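Local coordinates for variant surface glycoprotein MITat 1.13 (PDB 6Z8H) that probably forms the dense surface coat of the trypanosome, whose antigenically distinct variants let the parasite evade the host immune response, at residues A[194-199]-A[231-236]; A[198-203]-A[244-249]. All blocks are in the same frame, centred on the assembly; numbering follows the deposited sequence.

Interaction 1. Residues A[194-199]-A[231-236]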
ATOM      1  N   HIS A 194      15.036  18.534  20.191  1.00 25.72           N
ATOM      2  CA  HIS A 194      15.324  19.889  20.633  1.00 26.47           C
ATOM      3  C   HIS A 194      16.088  20.620  19.547  1.00 25.38           C
ATOM      4  O   HIS A 194      16.925  20.036  18.848  1.00 25.96           O
ATOM      5  CB  HIS A 194      16.147  19.895  21.927  1.00 27.99           C
ATOM      6  CG  HIS A 194      15.400  19.360  23.103  1.00 30.88           C
ATOM      7  ND1 HIS A 194      15.322  18.015  23.378  1.00 31.58           N
ATOM      8  CD2 HIS A 194      14.673  19.983  24.061  1.00 32.27           C
ATOM      9  CE1 HIS A 194      14.590  17.830  24.461  1.00 32.69           C
ATOM     10  NE2 HIS A 194      14.192  19.009  24.902  1.00 33.65           N
ATOM     11  N   GLY A 195      15.839  21.919  19.472  1.00 26.19           N
ATOM     12  CA  GLY A 195      16.643  22.817  18.677  1.00 26.20           C
ATOM     13  C   GLY A 195      17.517  23.603  19.638  1.00 27.95           C
ATOM     14  O   GLY A 195      17.111  23.875  20.761  1.00 29.24           O
ATOM     15  N   HIS A 196      18.725  23.969  19.198  1.00 28.05           N
ATOM     16  CA  HIS A 196      19.729  24.600  20.047  1.00 27.31           C
ATOM     17  C   HIS A 196      20.162  25.906  19.421  1.00 27.30           C
ATOM     18  O   HIS A 196      20.561  25.949  18.251  1.00 26.18           O
ATOM     19  CB  HIS A 196      20.942  23.684  20.199  1.00 26.80           C
ATOM     20  CG  HIS A 196      20.581  22.322  20.688  1.00 27.30           C
ATOM     21  ND1 HIS A 196      19.900  22.117  21.868  1.00 28.27           N
ATOM     22  CD2 HIS A 196      20.820  21.092  20.174  1.00 26.56           C
ATOM     23  CE1 HIS A 196      19.706  20.819  22.044  1.00 27.50           C
ATOM     24  NE2 HIS A 196      20.245  20.173  21.023  1.00 27.34           N
ATOM     25  N   LEU A 197      20.150  26.944  20.232  1.00 28.61           N
ATOM     26  CA  LEU A 197      20.702  28.222  19.834  1.00 29.81           C
ATOM     27  C   LEU A 197      22.178  28.172  20.207  1.00 30.65           C
ATOM     28  O   LEU A 197      22.511  28.120  21.402  1.00 31.27           O
ATOM     29  CB  LEU A 197      19.978  29.332  20.578  1.00 31.64           C
ATOM     30  CG  LEU A 197      20.637  30.706  20.515  1.00 35.26           C
ATOM     31  CD1 LEU A 197      20.873  31.167  19.084  1.00 36.89           C
ATOM     32  CD2 LEU A 197      19.787  31.719  21.280  1.00 35.94           C
ATOM     33  N   ASP A 198      23.042  28.012  19.199  1.00 30.59           N
ATOM     34  CA  ASP A 198      24.493  28.020  19.384  1.00 30.52           C
ATOM     35  C   ASP A 198      25.001  29.449  19.257  1.00 30.81           C
ATOM     36  O   ASP A 198      24.588  30.198  18.365  1.00 31.98           O
ATOM     37  CB  ASP A 198      25.197  27.143  18.343  1.00 32.87           C
ATOM     38  CG  ASP A 198      24.905  25.661  18.526  1.00 34.73           C
ATOM     39  OD1 ASP A 198      24.780  25.195  19.690  1.00 36.47           O
ATOM     40  OD2 ASP A 198      24.816  24.972  17.488  1.00 35.78           O
ATOM     41  N   ALA A 199      25.896  29.841  20.171  1.00 31.17           N
ATOM     42  CA  ALA A 199      26.385  31.212  20.192  1.00 32.45           C
ATOM     43  C   ALA A 199      27.888  31.229  20.380  1.00 33.08           C
ATOM     44  O   ALA A 199      28.449  30.391  21.092  1.00 34.47           O
ATOM     45  CB  ALA A 199      25.697  32.010  21.298  1.00 33.14           C
ATOM     46  N   SER A 231      18.605  15.700  22.830  1.00 30.58           N
ATOM     47  CA  SER A 231      18.592  16.035  24.243  1.00 31.23           C
ATOM     48  C   SER A 231      18.592  17.547  24.416  1.00 31.79           C
ATOM     49  O   SER A 231      19.183  18.278  23.618  1.00 32.07           O
ATOM     50  CB  SER A 231      19.838  15.491  24.953  1.00 32.52           C
ATOM     51  OG  SER A 231      20.065  14.142  24.649  1.00 34.14           O
ATOM     52  N   SER A 232      17.959  18.007  25.494  1.00 31.26           N
ATOM     53  CA  SER A 232      18.047  19.418  25.845  1.00 32.30           C
ATOM     54  C   SER A 232      19.476  19.784  26.245  1.00 33.10           C
ATOM     55  O   SER A 232      20.192  18.995  26.863  1.00 33.69           O
ATOM     56  CB  SER A 232      17.080  19.733  26.988  1.00 34.24           C
ATOM     57  OG  SER A 232      17.033  21.110  27.262  1.00 36.83           O
ATOM     58  N   LYS A 233      19.880  21.015  25.915  1.00 32.95           N
ATOM     59  CA  LYS A 233      21.215  21.525  26.221  1.00 34.84           C
ATOM     60  C   LYS A 233      21.145  22.947  26.767  1.00 35.79           C
ATOM     61  O   LYS A 233      20.377  23.785  26.281  1.00 35.25           O
ATOM     62  CB  LYS A 233      22.141  21.521  24.973  1.00 35.97           C
ATOM     63  CG  LYS A 233      22.503  20.124  24.450  1.00 36.79           C
ATOM     64  CD  LYS A 233      22.863  20.092  22.953  1.00 37.46           C
ATOM     65  CE  LYS A 233      24.343  20.286  22.685  1.00 36.88           C
ATOM     66  NZ  LYS A 233      24.713  20.015  21.266  1.00 36.48           N
ATOM     67  N   ASP A 234      21.976  23.216  27.770  1.00 36.63           N
ATOM     68  CA  ASP A 234      22.198  24.583  28.237  1.00 39.66           C
ATOM     69  C   ASP A 234      23.646  24.632  28.718  1.00 38.87           C
ATOM     70  O   ASP A 234      23.933  24.196  29.835  1.00 38.55           O
ATOM     71  CB  ASP A 234      21.231  24.942  29.355  1.00 42.81           C
ATOM     72  CG  ASP A 234      21.308  26.404  29.733  1.00 45.98           C
ATOM     73  OD1 ASP A 234      22.330  27.031  29.437  1.00 46.63           O
ATOM     74  OD2 ASP A 234      20.344  26.921  30.326  1.00 46.81           O
ATOM     75  N   GLU A 235      24.574  25.161  27.927  1.00 40.58           N
ATOM     76  CA  GLU A 235      26.010  25.174  28.284  1.00 40.23           C
ATOM     77  C   GLU A 235      26.413  26.608  28.614  1.00 40.22           C
ATOM     78  O   GLU A 235      27.618  26.912  28.499  1.00 40.92           O
ATOM     79  CB  GLU A 235      26.851  24.606  27.139  1.00 41.81           C
ATOM     80  CG  GLU A 235      26.804  23.090  27.046  1.00 42.53           C
ATOM     81  CD  GLU A 235      27.419  22.515  25.781  1.00 43.51           C
ATOM     82  OE1 GLU A 235      26.919  22.836  24.685  1.00 43.44           O
ATOM     83  OE2 GLU A 235      28.394  21.748  25.896  1.00 44.99           O
ATOM     84  N   SER A 236      25.460  27.462  29.005  1.00 37.72           N
ATOM     85  CA  SER A 236      25.808  28.838  29.319  1.00 40.02           C
ATOM     86  C   SER A 236      26.808  28.938  30.474  1.00 39.55           C
ATOM     87  O   SER A 236      27.614  29.882  30.519  1.00 38.37           O
ATOM     88  CB  SER A 236      24.521  29.611  29.598  1.00 39.00           C
ATOM     89  OG  SER A 236      23.708  28.934  30.528  1.00 42.54           O
TER
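Both histidines of 194-199 hold the ring beside the backbone N and anti to the carbonyl carbon (chi1 -67° for His194, -54° for His196), and both, two residues apart, point toward the loop 231-236. Lys233 has the same kind of first torsion, and with chi2 extended (155°) this brings its CD over the His196 ring, the two side chains crossing at about a right angle; a bend at chi3 then turns CE and NZ. CD sits over one face, 3.4 Å from the ring centroid, in a CH-pi contact, and approaches NE2 of His196 most closely at 3.3 Å. Backbone O of His194 lies over the opposite face. At the ring edge and in its plane, Ser231 O comes to 3.0 Å from CE1 of His196. Both ring nitrogens are engaged by hydroxyls, ND1 with Ser251 OG and NE2 with Ser229 OG, which fixes the rotation of this buried ring. Lys233 NZ lies 4.5 Å from His196 NE2, so its charge would be expected to disfavour a protonated imidazole.

His194 is met differently: Ser232 crosses a face of its ring. Ser232 CB makes a CH-pi contact 3.9 Å from the centroid, and Ser232 N stands over the same ring, 3.4 Å from ND1 but badly angled for a hydrogen bond. No hydrogen bond joins the two segments directly; Ser251 of strand 247-253 bridges them, its OG also bonding to Lys233 O. Asp234 OD1 accepts from Ser236 N (3.2 Å) in an Asx turn and from Ser236 OG (2.6 Å); Glu235 between them occupies the N-cap position of helix 236-239. From strand 221-229 the loop lies against the side of strand 194-202 toward which both histidines point, strands 221-229 and 247-253 flanking that strand in the sheet.

Interaction 2. Residues A[198-203]-A[244-249]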
ATOM      1  N   ASP A 198      23.042  28.012  19.199  1.00 30.59           N
ATOM      2  CA  ASP A 198      24.493  28.020  19.384  1.00 30.52           C
ATOM      3  C   ASP A 198      25.001  29.449  19.257  1.00 30.81           C
ATOM      4  O   ASP A 198      24.588  30.198  18.365  1.00 31.98           O
ATOM      5  CB  ASP A 198      25.197  27.143  18.343  1.00 32.87           C
ATOM      6  CG  ASP A 198      24.905  25.661  18.526  1.00 34.73           C
ATOM      7  OD1 ASP A 198      24.780  25.195  19.690  1.00 36.47           O
ATOM      8  OD2 ASP A 198      24.816  24.972  17.488  1.00 35.78           O
ATOM      9  N   ALA A 199      25.896  29.841  20.171  1.00 31.17           N
ATOM     10  CA  ALA A 199      26.385  31.212  20.192  1.00 32.45           C
ATOM     11  C   ALA A 199      27.888  31.229  20.380  1.00 33.08           C
ATOM     12  O   ALA A 199      28.449  30.391  21.092  1.00 34.47           O
ATOM     13  CB  ALA A 199      25.697  32.010  21.298  1.00 33.14           C
ATOM     14  N   THR A 200      28.528  32.159  19.671  1.00 33.80           N
ATOM     15  CA  THR A 200      29.957  32.454  19.825  1.00 33.29           C
ATOM     16  C   THR A 200      30.144  33.962  19.748  1.00 32.94           C
ATOM     17  O   THR A 200      29.656  34.593  18.804  1.00 34.20           O
ATOM     18  CB  THR A 200      30.782  31.821  18.690  1.00 34.95           C
ATOM     19  OG1 THR A 200      30.402  30.438  18.525  1.00 36.26           O
ATOM     20  CG2 THR A 200      32.273  31.935  18.943  1.00 36.01           C
ATOM     21  N   CYS A 201      30.858  34.533  20.726  1.00 35.47           N
ATOM     22  CA  CYS A 201      31.178  35.956  20.739  1.00 38.39           C
ATOM     23  C   CYS A 201      32.663  36.164  20.968  1.00 38.99           C
ATOM     24  O   CYS A 201      33.379  35.368  21.588  1.00 40.66           O
ATOM     25  CB  CYS A 201      30.309  36.721  21.741  1.00 41.51           C
ATOM     26  SG  CYS A 201      30.453  38.552  21.714  1.00 46.09           S
ATOM     27  N   ALA A 202      33.140  37.233  20.410  1.00 39.74           N
ATOM     28  CA  ALA A 202      34.561  37.465  20.580  1.00 38.04           C
ATOM     29  C   ALA A 202      34.749  38.945  20.398  1.00 39.44           C
ATOM     30  O   ALA A 202      34.486  39.444  19.306  1.00 41.14           O
ATOM     31  CB  ALA A 202      35.349  36.693  19.534  1.00 40.27           C
ATOM     32  N   SER A 203      35.191  39.618  21.449  1.00 38.57           N
ATOM     33  CA  SER A 203      35.436  41.045  21.448  1.00 38.58           C
ATOM     34  C   SER A 203      36.930  41.267  21.599  1.00 40.99           C
ATOM     35  O   SER A 203      37.662  40.371  22.034  1.00 42.27           O
ATOM     36  CB  SER A 203      34.657  41.691  22.595  1.00 39.58           C
ATOM     37  OG  SER A 203      34.891  40.978  23.798  1.00 39.54           O
ATOM     38  N   ASN A 244      34.186  32.823  23.496  1.00 40.51           N
ATOM     39  CA  ASN A 244      34.861  32.511  22.224  1.00 39.73           C
ATOM     40  C   ASN A 244      34.865  31.008  21.920  1.00 39.91           C
ATOM     41  O   ASN A 244      35.615  30.620  21.032  1.00 40.82           O
ATOM     42  CB  ASN A 244      36.260  33.138  22.185  1.00 41.33           C
ATOM     43  CG  ASN A 244      37.154  32.833  23.370  1.00 42.88           C
ATOM     44  OD1 ASN A 244      36.691  32.620  24.480  1.00 42.47           O
ATOM     45  ND2 ASN A 244      38.444  32.884  23.114  1.00 44.41           N
ATOM     46  N   ASN A 245      34.059  30.216  22.615  1.00 37.63           N
ATOM     47  CA  ASN A 245      33.835  28.827  22.255  1.00 37.37           C
ATOM     48  C   ASN A 245      32.365  28.695  21.889  1.00 36.03           C
ATOM     49  O   ASN A 245      31.476  29.252  22.548  1.00 35.81           O
ATOM     50  CB  ASN A 245      34.193  27.881  23.393  1.00 38.03           C
ATOM     51  CG  ASN A 245      35.561  28.153  23.956  1.00 39.79           C
ATOM     52  OD1 ASN A 245      36.571  27.579  23.522  1.00 41.76           O
ATOM     53  ND2 ASN A 245      35.606  29.034  24.931  1.00 37.66           N
ATOM     54  N   LYS A 246      32.123  27.980  20.812  1.00 34.60           N
ATOM     55  CA  LYS A 246      30.762  27.774  20.350  1.00 31.26           C
ATOM     56  C   LYS A 246      30.049  26.840  21.321  1.00 31.79           C
ATOM     57  O   LYS A 246      30.515  25.722  21.573  1.00 33.12           O
ATOM     58  CB  LYS A 246      30.805  27.196  18.945  1.00 32.21           C
ATOM     59  CG  LYS A 246      29.433  27.101  18.320  1.00 33.46           C
ATOM     60  CD  LYS A 246      29.498  26.588  16.888  1.00 35.52           C
ATOM     61  CE  LYS A 246      30.143  25.213  16.795  1.00 37.36           C
ATOM     62  NZ  LYS A 246      30.031  24.619  15.424  1.00 39.39           N
ATOM     63  N   ARG A 247      28.959  27.318  21.915  1.00 31.51           N
ATOM     64  CA  ARG A 247      28.183  26.500  22.838  1.00 28.62           C
ATOM     65  C   ARG A 247      26.685  26.687  22.620  1.00 31.63           C
ATOM     66  O   ARG A 247      26.225  27.742  22.182  1.00 31.44           O
ATOM     67  CB  ARG A 247      28.513  26.838  24.300  1.00 30.68           C
ATOM     68  CG  ARG A 247      29.974  26.619  24.667  1.00 29.54           C
ATOM     69  CD  ARG A 247      30.300  25.163  24.631  1.00 29.23           C
ATOM     70  NE  ARG A 247      31.634  24.802  25.140  1.00 28.83           N
ATOM     71  CZ  ARG A 247      32.700  24.586  24.380  1.00 29.11           C
ATOM     72  NH1 ARG A 247      32.673  24.845  23.082  1.00 29.06           N
ATOM     73  NH2 ARG A 247      33.831  24.182  24.940  1.00 28.97           N
ATOM     74  N   ALA A 248      25.933  25.648  22.969  1.00 30.94           N
ATOM     75  CA  ALA A 248      24.475  25.688  22.904  1.00 32.85           C
ATOM     76  C   ALA A 248      23.969  26.364  24.172  1.00 34.07           C
ATOM     77  O   ALA A 248      24.030  25.780  25.262  1.00 36.52           O
ATOM     78  CB  ALA A 248      23.906  24.273  22.791  1.00 32.36           C
ATOM     79  N   ILE A 249      23.516  27.617  24.052  1.00 35.20           N
ATOM     80  CA  ILE A 249      23.158  28.411  25.224  1.00 35.69           C
ATOM     81  C   ILE A 249      21.668  28.414  25.537  1.00 35.27           C
ATOM     82  O   ILE A 249      21.270  28.957  26.579  1.00 34.73           O
ATOM     83  CB  ILE A 249      23.676  29.858  25.112  1.00 36.96           C
ATOM     84  CG1 ILE A 249      22.970  30.617  23.986  1.00 36.96           C
ATOM     85  CG2 ILE A 249      25.190  29.867  24.885  1.00 36.96           C
ATOM     86  CD1 ILE A 249      23.349  32.112  23.961  1.00 38.17           C
TER
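Asp198 and Ala199 turn their side chains to opposite faces of the sheet, and each meets a residue of 244-249 there. On the Asp198 face, chi1 of -68° sets the carboxylate beside the backbone N, and OD1 lies alongside Ala248, 3.4 Å from its CB; OD2 bonds to Thr227 OG1 on strand 221-229. On the other face Ala199 CB meets the tip of Ile249, 3.6 Å from CD1, and Trp239 of helix 236-239 touches both. Thr200 crosses Lys246 obliquely: its OG1, anti to the carbonyl carbon, comes 3.3 Å from Lys246 CB, while CG2 lies near the backbone of Asn244. Arg247 curls back so that NH1 bonds to Lys246 O at 2.8 Å, with one guanidinium face over Asn245 CB. Between these side chains the backbones pair reciprocally, Ala199 N to Arg247 O at 2.9 Å and Arg247 N to Ala199 O at 3.2 Å, both in the carbonyl planes. The short strands are strongly splayed, 113° between their directions, yet form an antiparallel hydrogen-bonded pair next to a non-hydrogen-bonded one, Asp198 with Ala248, joining strand 247-253, outermost within this chain, to its neighbour in a five-stranded antiparallel sheet.

Interactions 1 and 2 lie about 11 Å apart, centre to centre, and follow each other along strand 194-202, sharing Asp198 and Ala199. In chain order the strand comes first, then the loop 231-236 and finally 244-249, with helix 236-239 starting at the end of the loop and leading on toward 244-249. The contacts also touch directly: Leu197 O lies 2.9 Å from Ile249 N and Glu235 N 2.8 Å from Ala248 O, both probable hydrogen bonds. Strand 194-202 is therefore common ground for a loop and the strand outermost in this chain's sheet, far from the centre of the elongated chain. Each contact also touches the second subunit, placing this sheet beside the dimer partner.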